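Local atomic coordinates of fuculose-1-phosphate aldolase (Glaciozyma antarctica, PDB entry 4XXF), a protein that is a class II aldolase with an AraD-like domain, a zinc site of three histidines and an assembly of four chains. Residues V71-L76 with G86-R91; K107-V112 with V168-K173; A134-D139 with G214-I219; V194-M199 with Y238-P243. All coordinates share one frame; numbering follows the deposited sequence.

Contact 1: V71-L76 with G86-R91; sequences VSDLIL and GGKEGR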
loop_
_atom_site.group_PDB
_atom_site.type_symbol
_atom_site.label_atom_id
_atom_site.label_comp_id
_atom_site.label_asym_id
_atom_site.label_seq_id
_atom_site.Cartn_x
_atom_site.Cartn_y
_atom_site.Cartn_z
ATOM N N VAL A 71 24.954 11.955 -1.152
ATOM C CA VAL A 71 25.583 13.220 -0.791
ATOM C C VAL A 71 26.333 13.846 -1.980
ATOM O O VAL A 71 26.253 15.059 -2.198
ATOM C CB VAL A 71 26.527 13.028 0.424
ATOM C CG1 VAL A 71 27.454 14.230 0.610
ATOM C CG2 VAL A 71 25.704 12.769 1.675
ATOM N N SER A 72 26.994 13.013 -2.783
ATOM C CA SER A 72 27.765 13.483 -3.937
ATOM C C SER A 72 26.907 14.090 -5.043
ATOM O O SER A 72 27.414 14.814 -5.901
ATOM C CB SER A 72 28.589 12.332 -4.517
ATOM O OG SER A 72 29.634 11.976 -3.629
ATOM N N ASP A 73 25.608 13.796 -5.034
ATOM C CA ASP A 73 24.713 14.322 -6.059
ATOM C C ASP A 73 24.235 15.741 -5.799
ATOM O O ASP A 73 23.842 16.446 -6.734
ATOM C CB ASP A 73 23.480 13.430 -6.184
ATOM C CG ASP A 73 23.809 12.047 -6.685
ATOM O OD1 ASP A 73 24.387 11.935 -7.788
ATOM O OD2 ASP A 73 23.485 11.069 -5.975
ATOM N N LEU A 74 24.219 16.155 -4.532
ATOM C CA LEU A 74 23.669 17.463 -4.188
ATOM C C LEU A 74 24.430 18.589 -4.862
ATOM O O LEU A 74 25.664 18.557 -4.942
ATOM C CB LEU A 74 23.703 17.703 -2.686
ATOM C CG LEU A 74 22.892 16.756 -1.816
ATOM C CD1 LEU A 74 22.968 17.271 -0.386
ATOM C CD2 LEU A 74 21.432 16.656 -2.302
ATOM N N ILE A 75 23.699 19.610 -5.293
ATOM C CA ILE A 75 24.314 20.770 -5.925
ATOM C C ILE A 75 24.123 22.011 -5.075
ATOM O O ILE A 75 23.182 22.100 -4.282
ATOM C CB ILE A 75 23.744 21.025 -7.338
ATOM C CG1 ILE A 75 22.213 21.020 -7.329
ATOM C CG2 ILE A 75 24.289 19.991 -8.330
ATOM C CD1 ILE A 75 21.585 21.560 -8.605
ATOM N N LEU A 76 25.025 22.964 -5.253
ATOM C CA LEU A 76 24.984 24.236 -4.557
ATOM C C LEU A 76 24.512 25.309 -5.524
ATOM O O LEU A 76 25.028 25.413 -6.635
ATOM C CB LEU A 76 26.363 24.580 -4.008
ATOM C CG LEU A 76 26.506 25.867 -3.199
ATOM C CD1 LEU A 76 25.720 25.796 -1.898
ATOM C CD2 LEU A 76 27.982 26.130 -2.918
ATOM N N GLY A 86 29.201 21.560 -6.446
ATOM C CA GLY A 86 28.673 20.241 -6.154
ATOM C C GLY A 86 28.231 19.441 -7.358
ATOM O O GLY A 86 28.515 19.786 -8.509
ATOM N N GLY A 87 27.538 18.345 -7.083
ATOM C CA GLY A 87 26.969 17.522 -8.131
ATOM C C GLY A 87 27.937 16.648 -8.900
ATOM O O GLY A 87 29.145 16.650 -8.666
ATOM N N LYS A 88 27.368 15.905 -9.840
ATOM C CA LYS A 88 28.123 15.056 -10.740
ATOM C C LYS A 88 28.036 15.589 -12.160
ATOM O O LYS A 88 27.028 16.185 -12.550
ATOM C CB LYS A 88 27.604 13.621 -10.684
ATOM C CG LYS A 88 27.829 12.937 -9.340
ATOM C CD LYS A 88 27.268 11.532 -9.359
ATOM C CE LYS A 88 27.366 10.876 -7.999
ATOM N NZ LYS A 88 26.615 9.587 -7.978
ATOM N N GLU A 89 29.110 15.379 -12.912
ATOM C CA GLU A 89 29.165 15.649 -14.345
ATOM C C GLU A 89 27.916 15.123 -15.036
ATOM O O GLU A 89 27.578 13.946 -14.898
ATOM C CB GLU A 89 30.408 14.987 -14.948
ATOM C CG GLU A 89 30.775 15.382 -16.387
ATOM C CD GLU A 89 30.929 16.882 -16.595
ATOM O OE1 GLU A 89 31.218 17.604 -15.614
ATOM O OE2 GLU A 89 30.780 17.338 -17.752
ATOM N N GLY A 90 27.221 15.988 -15.769
ATOM C CA GLY A 90 26.047 15.558 -16.509
ATOM C C GLY A 90 24.730 15.898 -15.830
ATOM O O GLY A 90 23.682 15.868 -16.474
ATOM N N ARG A 91 24.756 16.224 -14.540
ATOM C CA ARG A 91 23.524 16.619 -13.857
ATOM C C ARG A 91 23.785 17.712 -12.830
ATOM O O ARG A 91 23.329 17.656 -11.693
ATOM C CB ARG A 91 22.842 15.412 -13.193
ATOM C CG ARG A 91 21.339 15.616 -12.982
ATOM C CD ARG A 91 20.686 14.529 -12.133
ATOM N NE ARG A 91 20.675 13.228 -12.800
ATOM C CZ ARG A 91 19.782 12.866 -13.721
ATOM N NH1 ARG A 91 18.819 13.704 -14.076
ATOM N NH2 ARG A 91 19.854 11.668 -14.282
HETATM O O HOH W 1 30.119 15.470 -6.254
HETATM O O HOH W 2 24.418 16.140 -9.585
#
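Asp73 and Lys88 form the one charged pair between the segments. The extended lysine chain passes obliquely across the carboxylate, so OD1 is met by its last carbons as well as its ammonium group: Asp73 OD1 lies 3.2 Å from Lys88 NZ, the salt bridge, and equally 3.2 Å from Lys88 CE. The other oxygen, OD2, is hydrogen-bonded to Thr70 OG1, leaving OD1 to the lysine.

Backbone bonding is sparse. Gly87 N gives a weak, bent bond to Leu74 O (2.9 Å, 125° at the hydrogen), and Gly87 CA adds a CA-H...O contact to Asp73 O at 3.6 Å. Ile75 and Gly86 make an antiparallel non-hydrogen-bonded pair, placed where the chain returns from strand 83-84 beside strand 75-78, the outermost strand at this end of the chain's mixed sheet.

Two waters fill in the polar bonding. One donates to both Ser72 O and Gly87 O; the other ties three backbone groups, donating to Asp73 O and Arg91 O and accepting from Lys88 N at 3.0 Å. That second water sits by the type II turn from Lys88 to Arg91.

Apolar contact comes from Ile75, whose CG2 rests 3.6 Å from Gly87 CA; with CG2 anti to the carbonyl carbon, this methyl meets the glycine while the end of the side chain leads away. Ile75 also touches Val59 and Val94.

Contact 2: K107-V112 with V168-K173; sequences KARPEV and VALQQK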
loop_
_atom_site.group_PDB
_atom_site.type_symbol
_atom_site.label_atom_id
_atom_site.label_comp_id
_atom_site.label_asym_id
_atom_site.label_seq_id
_atom_site.Cartn_x
_atom_site.Cartn_y
_atom_site.Cartn_z
ATOM N N LYS A 107 14.547 34.022 1.355
ATOM C CA LYS A 107 14.902 35.436 1.384
ATOM C C LYS A 107 14.022 36.194 2.366
ATOM O O LYS A 107 14.501 37.048 3.110
ATOM C CB LYS A 107 14.775 36.042 -0.011
ATOM C CG LYS A 107 15.299 37.464 -0.116
ATOM C CD LYS A 107 14.727 38.183 -1.333
ATOM C CE LYS A 107 14.978 37.405 -2.613
ATOM N NZ LYS A 107 13.769 37.361 -3.491
ATOM N N ALA A 108 12.733 35.858 2.369
ATOM C CA ALA A 108 11.755 36.532 3.217
ATOM C C ALA A 108 11.931 36.156 4.680
ATOM O O ALA A 108 11.711 36.970 5.571
ATOM C CB ALA A 108 10.345 36.201 2.764
ATOM N N ARG A 109 12.302 34.900 4.917
ATOM C CA ARG A 109 12.398 34.386 6.282
ATOM C C ARG A 109 13.773 33.810 6.605
ATOM O O ARG A 109 14.037 32.639 6.332
ATOM C CB ARG A 109 11.317 33.335 6.509
ATOM C CG ARG A 109 9.917 33.911 6.374
ATOM C CD ARG A 109 8.835 32.859 6.554
ATOM N NE ARG A 109 8.988 32.080 7.785
ATOM C CZ ARG A 109 8.169 31.096 8.134
ATOM N NH1 ARG A 109 7.123 30.806 7.371
ATOM N NH2 ARG A 109 8.391 30.409 9.244
ATOM N N PRO A 110 14.645 34.629 7.216
ATOM C CA PRO A 110 16.022 34.232 7.527
ATOM C C PRO A 110 16.117 33.016 8.440
ATOM O O PRO A 110 17.107 32.290 8.370
ATOM C CB PRO A 110 16.595 35.469 8.226
ATOM C CG PRO A 110 15.804 36.607 7.667
ATOM C CD PRO A 110 14.411 36.061 7.475
ATOM N N GLU A 111 15.106 32.797 9.276
ATOM C CA GLU A 111 15.127 31.673 10.206
ATOM C C GLU A 111 14.798 30.353 9.512
ATOM O O GLU A 111 15.038 29.282 10.066
ATOM C CB GLU A 111 14.150 31.910 11.364
ATOM C CG GLU A 111 12.705 31.517 11.087
ATOM C CD GLU A 111 11.945 32.550 10.272
ATOM O OE1 GLU A 111 12.530 33.591 9.888
ATOM O OE2 GLU A 111 10.746 32.316 10.023
ATOM N N VAL A 112 14.229 30.417 8.313
ATOM C CA VAL A 112 13.896 29.200 7.592
ATOM C C VAL A 112 15.154 28.639 6.952
ATOM O O VAL A 112 15.740 29.229 6.026
ATOM C CB VAL A 112 12.804 29.443 6.538
ATOM C CG1 VAL A 112 12.724 28.266 5.581
ATOM C CG2 VAL A 112 11.463 29.656 7.219
ATOM N N VAL A 168 4.220 35.290 0.179
ATOM C CA VAL A 168 3.293 36.192 0.850
ATOM C C VAL A 168 2.172 35.409 1.531
ATOM O O VAL A 168 1.810 35.701 2.670
ATOM C CB VAL A 168 2.702 37.226 -0.133
ATOM C CG1 VAL A 168 1.502 37.940 0.479
ATOM C CG2 VAL A 168 3.775 38.224 -0.533
ATOM N N ALA A 169 1.648 34.391 0.857
ATOM C CA ALA A 169 0.560 33.607 1.425
ATOM C C ALA A 169 1.006 32.816 2.656
ATOM O O ALA A 169 0.239 32.650 3.603
ATOM C CB ALA A 169 -0.020 32.672 0.374
ATOM N N LEU A 170 2.236 32.313 2.633
ATOM C CA LEU A 170 2.757 31.505 3.734
ATOM C C LEU A 170 2.884 32.297 5.034
ATOM O O LEU A 170 2.699 31.746 6.109
ATOM C CB LEU A 170 4.123 30.916 3.358
ATOM C CG LEU A 170 4.828 30.048 4.403
ATOM C CD1 LEU A 170 4.062 28.755 4.634
ATOM C CD2 LEU A 170 6.250 29.743 3.961
ATOM N N GLN A 171 3.198 33.582 4.911
ATOM C CA GLN A 171 3.463 34.406 6.087
ATOM C C GLN A 171 4.496 33.707 6.986
ATOM O O GLN A 171 5.511 33.197 6.517
ATOM C CB GLN A 171 2.159 34.690 6.852
ATOM C CG GLN A 171 1.027 35.253 5.986
ATOM C CD GLN A 171 -0.235 35.559 6.780
ATOM O OE1 GLN A 171 -0.412 35.078 7.900
ATOM N NE2 GLN A 171 -1.119 36.363 6.199
ATOM N N GLN A 172 4.211 33.646 8.287
ATOM C CA GLN A 172 5.141 33.017 9.228
ATOM C C GLN A 172 4.752 31.577 9.596
ATOM O O GLN A 172 5.247 31.027 10.582
ATOM C CB GLN A 172 5.250 33.862 10.506
ATOM C CG GLN A 172 5.664 35.316 10.275
ATOM C CD GLN A 172 7.018 35.437 9.609
ATOM O OE1 GLN A 172 7.982 34.791 10.013
ATOM N NE2 GLN A 172 7.093 36.263 8.570
ATOM N N LYS A 173 3.881 30.972 8.798
ATOM C CA LYS A 173 3.348 29.643 9.108
ATOM C C LYS A 173 4.296 28.517 8.697
ATOM O O LYS A 173 5.232 28.743 7.937
ATOM C CB LYS A 173 1.978 29.485 8.452
ATOM C CG LYS A 173 0.959 30.486 9.028
ATOM C CD LYS A 173 -0.440 30.309 8.469
ATOM C CE LYS A 173 -1.431 31.223 9.178
ATOM N NZ LYS A 173 -1.188 32.639 8.810
HETATM O O HOH W 3 7.299 28.248 10.731
HETATM O O HOH W 4 10.678 35.655 9.515
HETATM O O HOH W 5 8.660 32.944 12.068
#
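Arg109 reaches across to the backbone of the 170-173 turn and spends NH1 on two carbonyls. The bond from Arg109 NH1 to Lys173 O is nearly straight (2.9 Å, 173°), with the oxygen in the plane of the guanidinium; the second, to Gln171 O, is weak and strongly bent. A bend at chi3 (52°) swings NE out of line with the extended first part of the chain.

The charge is met within its own segment. Glu111 OE2 takes both Arg109 NE, at 2.9 Å, and Arg109 NH2, at 3.1 Å, a side-on grip by two nitrogens on one oxygen. With Lys173 O also at the rim, these bonds should fix the rotation of the guanidinium.

Van der Waals contacts sandwich it: Gln172 CA lies 3.5 Å above one face and Val112 CG2 over the opposite one, both offset toward the rim. Leu170 CD2 approaches NH1 obliquely.

Water completes the join. Two molecules, one on each carboxylate oxygen of Glu111, donate to Gln172 OE1, while a third accepts from Arg109 NH2 at 2.8 Å.

Both segments are helix-to-strand connections, with a type I turn after helix 96-108 and a type II' turn after helix 163-170; the arginine ties together two helix exits that lead into strands 114-118 and 175-178, on either side of strand 182-187 in the mixed sheet of this class II aldolase fold.

Contact 3: A134-D139 with G214-I219; sequences AITTQD and GQTIPI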
loop_
_atom_site.group_PDB
_atom_site.type_symbol
_atom_site.label_atom_id
_atom_site.label_comp_id
_atom_site.label_asym_id
_atom_site.label_seq_id
_atom_site.Cartn_x
_atom_site.Cartn_y
_atom_site.Cartn_z
ATOM N N ALA A 134 -8.849 20.664 7.997
ATOM C CA ALA A 134 -9.682 20.590 9.197
ATOM C C ALA A 134 -8.873 20.049 10.374
ATOM O O ALA A 134 -8.094 19.110 10.226
ATOM C CB ALA A 134 -10.913 19.723 8.944
ATOM N N ILE A 135 -9.052 20.639 11.548
ATOM C CA ILE A 135 -8.309 20.211 12.724
ATOM C C ILE A 135 -9.183 19.215 13.497
ATOM O O ILE A 135 -9.960 19.584 14.384
ATOM C CB ILE A 135 -7.876 21.415 13.591
ATOM C CG1 ILE A 135 -7.125 22.449 12.731
ATOM C CG2 ILE A 135 -7.011 20.947 14.760
ATOM C CD1 ILE A 135 -5.897 21.916 11.989
ATOM N N THR A 136 -9.052 17.946 13.112
ATOM C CA THR A 136 -9.952 16.881 13.560
ATOM C C THR A 136 -9.239 15.726 14.275
ATOM O O THR A 136 -9.885 14.771 14.698
ATOM C CB THR A 136 -10.704 16.280 12.380
ATOM O OG1 THR A 136 -9.740 15.785 11.450
ATOM C CG2 THR A 136 -11.568 17.335 11.692
ATOM N N THR A 137 -7.913 15.801 14.386
ATOM C CA THR A 137 -7.140 14.777 15.089
ATOM C C THR A 137 -6.088 15.432 15.961
ATOM O O THR A 137 -5.683 16.571 15.720
ATOM C CB THR A 137 -6.420 13.811 14.134
ATOM O OG1 THR A 137 -5.392 14.527 13.441
ATOM C CG2 THR A 137 -7.392 13.192 13.137
ATOM N N GLN A 138 -5.625 14.708 16.971
ATOM C CA GLN A 138 -4.561 15.228 17.814
ATOM C C GLN A 138 -3.340 15.601 16.972
ATOM O O GLN A 138 -2.777 16.686 17.126
ATOM C CB GLN A 138 -4.196 14.201 18.872
ATOM C CG GLN A 138 -3.085 14.644 19.780
ATOM C CD GLN A 138 -2.871 13.681 20.920
ATOM O OE1 GLN A 138 -3.813 13.315 21.619
ATOM N NE2 GLN A 138 -1.627 13.245 21.103
ATOM N N ASP A 139 -2.951 14.722 16.054
ATOM C CA ASP A 139 -1.806 14.989 15.181
ATOM C C ASP A 139 -1.982 16.267 14.357
ATOM O O ASP A 139 -1.030 17.040 14.168
ATOM C CB ASP A 139 -1.574 13.796 14.243
ATOM C CG ASP A 139 -1.171 12.516 14.989
ATOM O OD1 ASP A 139 -0.418 12.583 15.984
ATOM O OD2 ASP A 139 -1.601 11.422 14.575
ATOM N N GLY A 214 -18.188 10.289 5.956
ATOM C CA GLY A 214 -19.179 10.910 6.812
ATOM C C GLY A 214 -18.813 12.324 7.190
ATOM O O GLY A 214 -18.021 12.986 6.518
ATOM N N GLN A 215 -19.383 12.783 8.297
ATOM C CA GLN A 215 -19.176 14.140 8.775
ATOM C C GLN A 215 -18.203 14.174 9.948
ATOM O O GLN A 215 -18.486 13.612 11.008
ATOM C CB GLN A 215 -20.519 14.758 9.183
ATOM C CG GLN A 215 -20.401 16.154 9.771
ATOM C CD GLN A 215 -19.796 17.141 8.794
ATOM O OE1 GLN A 215 -20.339 17.371 7.713
ATOM N NE2 GLN A 215 -18.656 17.717 9.161
ATOM N N THR A 216 -17.061 14.825 9.772
ATOM C CA THR A 216 -16.116 14.937 10.871
ATOM C C THR A 216 -16.601 15.887 11.963
ATOM O O THR A 216 -17.426 16.773 11.734
ATOM C CB THR A 216 -14.734 15.413 10.392
ATOM O OG1 THR A 216 -14.871 16.657 9.701
ATOM C CG2 THR A 216 -14.096 14.390 9.466
ATOM N N ILE A 217 -16.062 15.677 13.157
ATOM C CA ILE A 217 -16.279 16.566 14.286
ATOM C C ILE A 217 -14.967 17.282 14.570
ATOM O O ILE A 217 -13.969 16.633 14.890
ATOM C CB ILE A 217 -16.742 15.788 15.533
ATOM C CG1 ILE A 217 -18.002 14.974 15.213
ATOM C CG2 ILE A 217 -16.980 16.741 16.694
ATOM C CD1 ILE A 217 -18.495 14.115 16.355
ATOM N N PRO A 218 -14.946 18.615 14.433
ATOM C CA PRO A 218 -13.704 19.339 14.715
ATOM C C PRO A 218 -13.341 19.254 16.194
ATOM O O PRO A 218 -14.229 19.206 17.039
ATOM C CB PRO A 218 -14.033 20.780 14.306
ATOM C CG PRO A 218 -15.524 20.870 14.403
ATOM C CD PRO A 218 -16.035 19.511 14.010
ATOM N N ILE A 219 -12.052 19.226 16.496
ATOM C CA ILE A 219 -11.602 19.380 17.874
ATOM C C ILE A 219 -11.993 20.769 18.358
ATOM O O ILE A 219 -11.887 21.736 17.608
ATOM C CB ILE A 219 -10.087 19.174 17.976
ATOM C CG1 ILE A 219 -9.770 17.714 17.691
ATOM C CG2 ILE A 219 -9.565 19.577 19.353
ATOM C CD1 ILE A 219 -8.296 17.424 17.520
#
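Ile135 O accepts the backbone N-H of Ile219 at 3.0 Å, in the plane of the carbonyl and fairly straight (159° at the hydrogen). It is the one hydrogen bond between two irregular loops whose touching parts run 66° apart, next to the start of the Ile219 side chain.

That side chain does much of the packing. Its CG1 stands anti to the carbonyl carbon and the chain is extended beyond it (chi2 170°), which carries the terminal methyl to the 136-138 backbone: Ile219 CD1 ends 3.3 Å from Thr137 O and 3.8 Å from Gln138 N. Nearer its root, Ile219 CB lies 3.6 Å from Ile135 O. A second patch joins two threonines, crossing at about a right angle, where the CG2 methyl of Thr136 meets Thr216 CB and Thr216 OG1, both at 3.9 Å. Within the second loop, Gln215 NE2 bonds Thr216 O.

The third subunit, another copy of the protein, closes over the join: its Asn180 ND2 bonds both Thr136 O and Ile217 O, one from each loop. The side chain of Gln138 lies about 4 Å from a bound zinc ion and packs on His181 of that subunit, while Asp139 OD1 bonds its His119; both histidines are metal ligands, consistent with this loop bordering the neighbour's zinc site.

In its own chain the pair lies between two helices, Thr136, Thr137 and Thr216 against helix 190-213 and Ile135 and Ile219 against Ala224 of helix 221-231.

Contact 4: V194-M199 with Y238-P243; sequences VAWFIM and YFQASP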
loop_
_atom_site.group_PDB
_atom_site.type_symbol
_atom_site.label_atom_id
_atom_site.label_comp_id
_atom_site.label_asym_id
_atom_site.label_seq_id
_atom_site.Cartn_x
_atom_site.Cartn_y
_atom_site.Cartn_z
ATOM N N VAL A 194 10.707 18.272 7.513
ATOM C CA VAL A 194 10.327 16.918 7.142
ATOM C C VAL A 194 9.175 16.408 8.005
ATOM O O VAL A 194 8.217 15.841 7.469
ATOM C CB VAL A 194 11.538 15.979 7.238
ATOM C CG1 VAL A 194 11.117 14.518 7.141
ATOM C CG2 VAL A 194 12.523 16.279 6.125
ATOM N N ALA A 195 9.243 16.625 9.323
ATOM C CA ALA A 195 8.141 16.226 10.193
ATOM C C ALA A 195 6.849 16.878 9.749
ATOM O O ALA A 195 5.814 16.218 9.652
ATOM C CB ALA A 195 8.417 16.582 11.657
ATOM N N TRP A 196 6.895 18.176 9.464
ATOM C CA TRP A 196 5.665 18.856 9.074
ATOM C C TRP A 196 5.113 18.305 7.756
ATOM O O TRP A 196 3.897 18.177 7.606
ATOM C CB TRP A 196 5.864 20.368 8.972
ATOM C CG TRP A 196 6.473 21.025 10.180
ATOM C CD1 TRP A 196 7.372 22.059 10.153
ATOM C CD2 TRP A 196 6.221 20.747 11.573
ATOM N NE1 TRP A 196 7.705 22.427 11.434
ATOM C CE2 TRP A 196 7.024 21.630 12.321
ATOM C CE3 TRP A 196 5.410 19.833 12.261
ATOM C CZ2 TRP A 196 7.017 21.653 13.714
ATOM C CZ3 TRP A 196 5.413 19.850 13.649
ATOM C CH2 TRP A 196 6.220 20.747 14.359
ATOM N N PHE A 197 5.985 17.951 6.816
ATOM C CA PHE A 197 5.506 17.390 5.557
ATOM C C PHE A 197 4.861 16.021 5.782
ATOM O O PHE A 197 3.768 15.755 5.276
ATOM C CB PHE A 197 6.632 17.287 4.519
ATOM C CG PHE A 197 6.120 17.150 3.116
ATOM C CD1 PHE A 197 5.663 15.925 2.648
ATOM C CD2 PHE A 197 6.055 18.242 2.275
ATOM C CE1 PHE A 197 5.148 15.798 1.367
ATOM C CE2 PHE A 197 5.566 18.104 0.985
ATOM C CZ PHE A 197 5.108 16.884 0.538
ATOM N N ILE A 198 5.531 15.145 6.527
ATOM C CA ILE A 198 4.982 13.824 6.831
ATOM C C ILE A 198 3.625 13.949 7.524
ATOM O O ILE A 198 2.659 13.244 7.188
ATOM C CB ILE A 198 5.950 13.012 7.721
ATOM C CG1 ILE A 198 7.187 12.607 6.919
ATOM C CG2 ILE A 198 5.277 11.765 8.272
ATOM C CD1 ILE A 198 8.350 12.128 7.806
ATOM N N MET A 199 3.545 14.842 8.507
ATOM C CA MET A 199 2.311 14.991 9.267
ATOM C C MET A 199 1.203 15.609 8.435
ATOM O O MET A 199 0.034 15.245 8.596
ATOM C CB MET A 199 2.561 15.807 10.538
ATOM C CG MET A 199 3.492 15.080 11.509
ATOM S SD MET A 199 3.825 16.035 13.007
ATOM C CE MET A 199 2.289 15.803 13.905
ATOM N N TYR A 238 11.416 18.717 15.378
ATOM C CA TYR A 238 12.679 17.998 15.321
ATOM C C TYR A 238 12.511 16.587 15.895
ATOM O O TYR A 238 12.909 15.587 15.292
ATOM C CB TYR A 238 13.774 18.771 16.083
ATOM C CG TYR A 238 15.162 18.271 15.768
ATOM C CD1 TYR A 238 15.708 17.184 16.438
ATOM C CD2 TYR A 238 15.896 18.853 14.752
ATOM C CE1 TYR A 238 16.969 16.705 16.114
ATOM C CE2 TYR A 238 17.145 18.386 14.420
ATOM C CZ TYR A 238 17.675 17.314 15.095
ATOM O OH TYR A 238 18.924 16.866 14.724
ATOM N N PHE A 239 11.900 16.505 17.068
ATOM C CA PHE A 239 11.739 15.219 17.737
ATOM C C PHE A 239 10.762 14.303 16.983
ATOM O O PHE A 239 10.993 13.092 16.846
ATOM C CB PHE A 239 11.267 15.450 19.176
ATOM C CG PHE A 239 11.358 14.237 20.053
ATOM C CD1 PHE A 239 12.589 13.685 20.370
ATOM C CD2 PHE A 239 10.218 13.671 20.597
ATOM C CE1 PHE A 239 12.675 12.569 21.192
ATOM C CE2 PHE A 239 10.302 12.556 21.421
ATOM C CZ PHE A 239 11.535 12.015 21.719
ATOM N N GLN A 240 9.677 14.872 16.474
ATOM C CA GLN A 240 8.677 14.073 15.772
ATOM C C GLN A 240 9.225 13.460 14.468
ATOM O O GLN A 240 8.769 12.392 14.054
ATOM C CB GLN A 240 7.425 14.919 15.505
ATOM C CG GLN A 240 6.544 15.101 16.746
ATOM C CD GLN A 240 5.483 16.184 16.592
ATOM O OE1 GLN A 240 5.794 17.367 16.422
ATOM N NE2 GLN A 240 4.223 15.785 16.661
ATOM N N ALA A 241 10.220 14.099 13.854
ATOM C CA ALA A 241 10.862 13.549 12.660
ATOM C C ALA A 241 11.863 12.451 12.994
ATOM O O ALA A 241 12.208 11.658 12.117
ATOM C CB ALA A 241 11.580 14.651 11.879
ATOM N N SER A 242 12.354 12.403 14.233
ATOM C CA SER A 242 13.538 11.588 14.520
ATOM C C SER A 242 13.421 10.086 14.183
ATOM O O SER A 242 14.377 9.535 13.651
ATOM C CB SER A 242 13.981 11.794 15.981
ATOM O OG SER A 242 13.028 11.361 16.930
ATOM N N PRO A 243 12.267 9.431 14.427
ATOM C CA PRO A 243 12.246 8.003 14.065
ATOM C C PRO A 243 12.388 7.764 12.556
ATOM O O PRO A 243 12.952 6.743 12.158
ATOM C CB PRO A 243 10.881 7.516 14.579
ATOM C CG PRO A 243 10.084 8.741 14.852
ATOM C CD PRO A 243 11.048 9.843 15.148
#
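Ala195 and Ala241 meet methyl to methyl, CB to CB 3.7 Å, where helices 190-213 and 234-256 cross. With only these small side chains at the crossing, the axes of the two short segments come within 8.5 Å of each other, at an angle of 71°.

To one side, Gln240 pushes its extended chain toward the other helix and lays its amide between Trp196 and Met199. The tryptophan starts out pointing away from the partner helix, yet the far end of its benzene ring, around CZ3 and CH2, swings back to the glutamine; the indole and amide planes stand almost perpendicular, 85° apart. Its NE1 is bonded to Glu234, which probably helps to hold the ring, and Lys174 makes a cation-pi contact with it.

Met199 crosses Gln240 at about a right angle. Straight as far as SD, it bends at chi3 (76°), which sets CE beside the amide: Met199 SD is 4.0 Å and Met199 CE 4.2 Å from Gln240 CD. Further along the second helix, Ser242 OG donates to Phe239 O at 2.7 Å, just before the kink at Pro243, and Phe239 makes an edge-to-face contact with Phe62 of the third subunit.

No hydrogen bond passes between the segments, so this buried crossing depends on shape and dispersion, with the polar head of Gln240 bedded against a thioether and an indole.

How the contacts relate
Contact 1 closes first along the chain; contacts 2 and 3 interleave, as do contacts 3 and 4, while contact 2 closes before contact 4 opens. Contact 1 is at the edge strand 75-78, on the opposite side of the chain's centre from contact 3, with about 43 Å between their centres. Contact 2 joins helix exits leading into strands of the same mixed sheet, and contact 4, about 9 Å from the chain's centre, is where helices 190-213 and 234-256 cross. Contacts 3 and 4 touch, Asp139 O lying 3.6 Å from Met199 CE; both also meet the third subunit, linking the buried helix crossing to an interface bordering zinc.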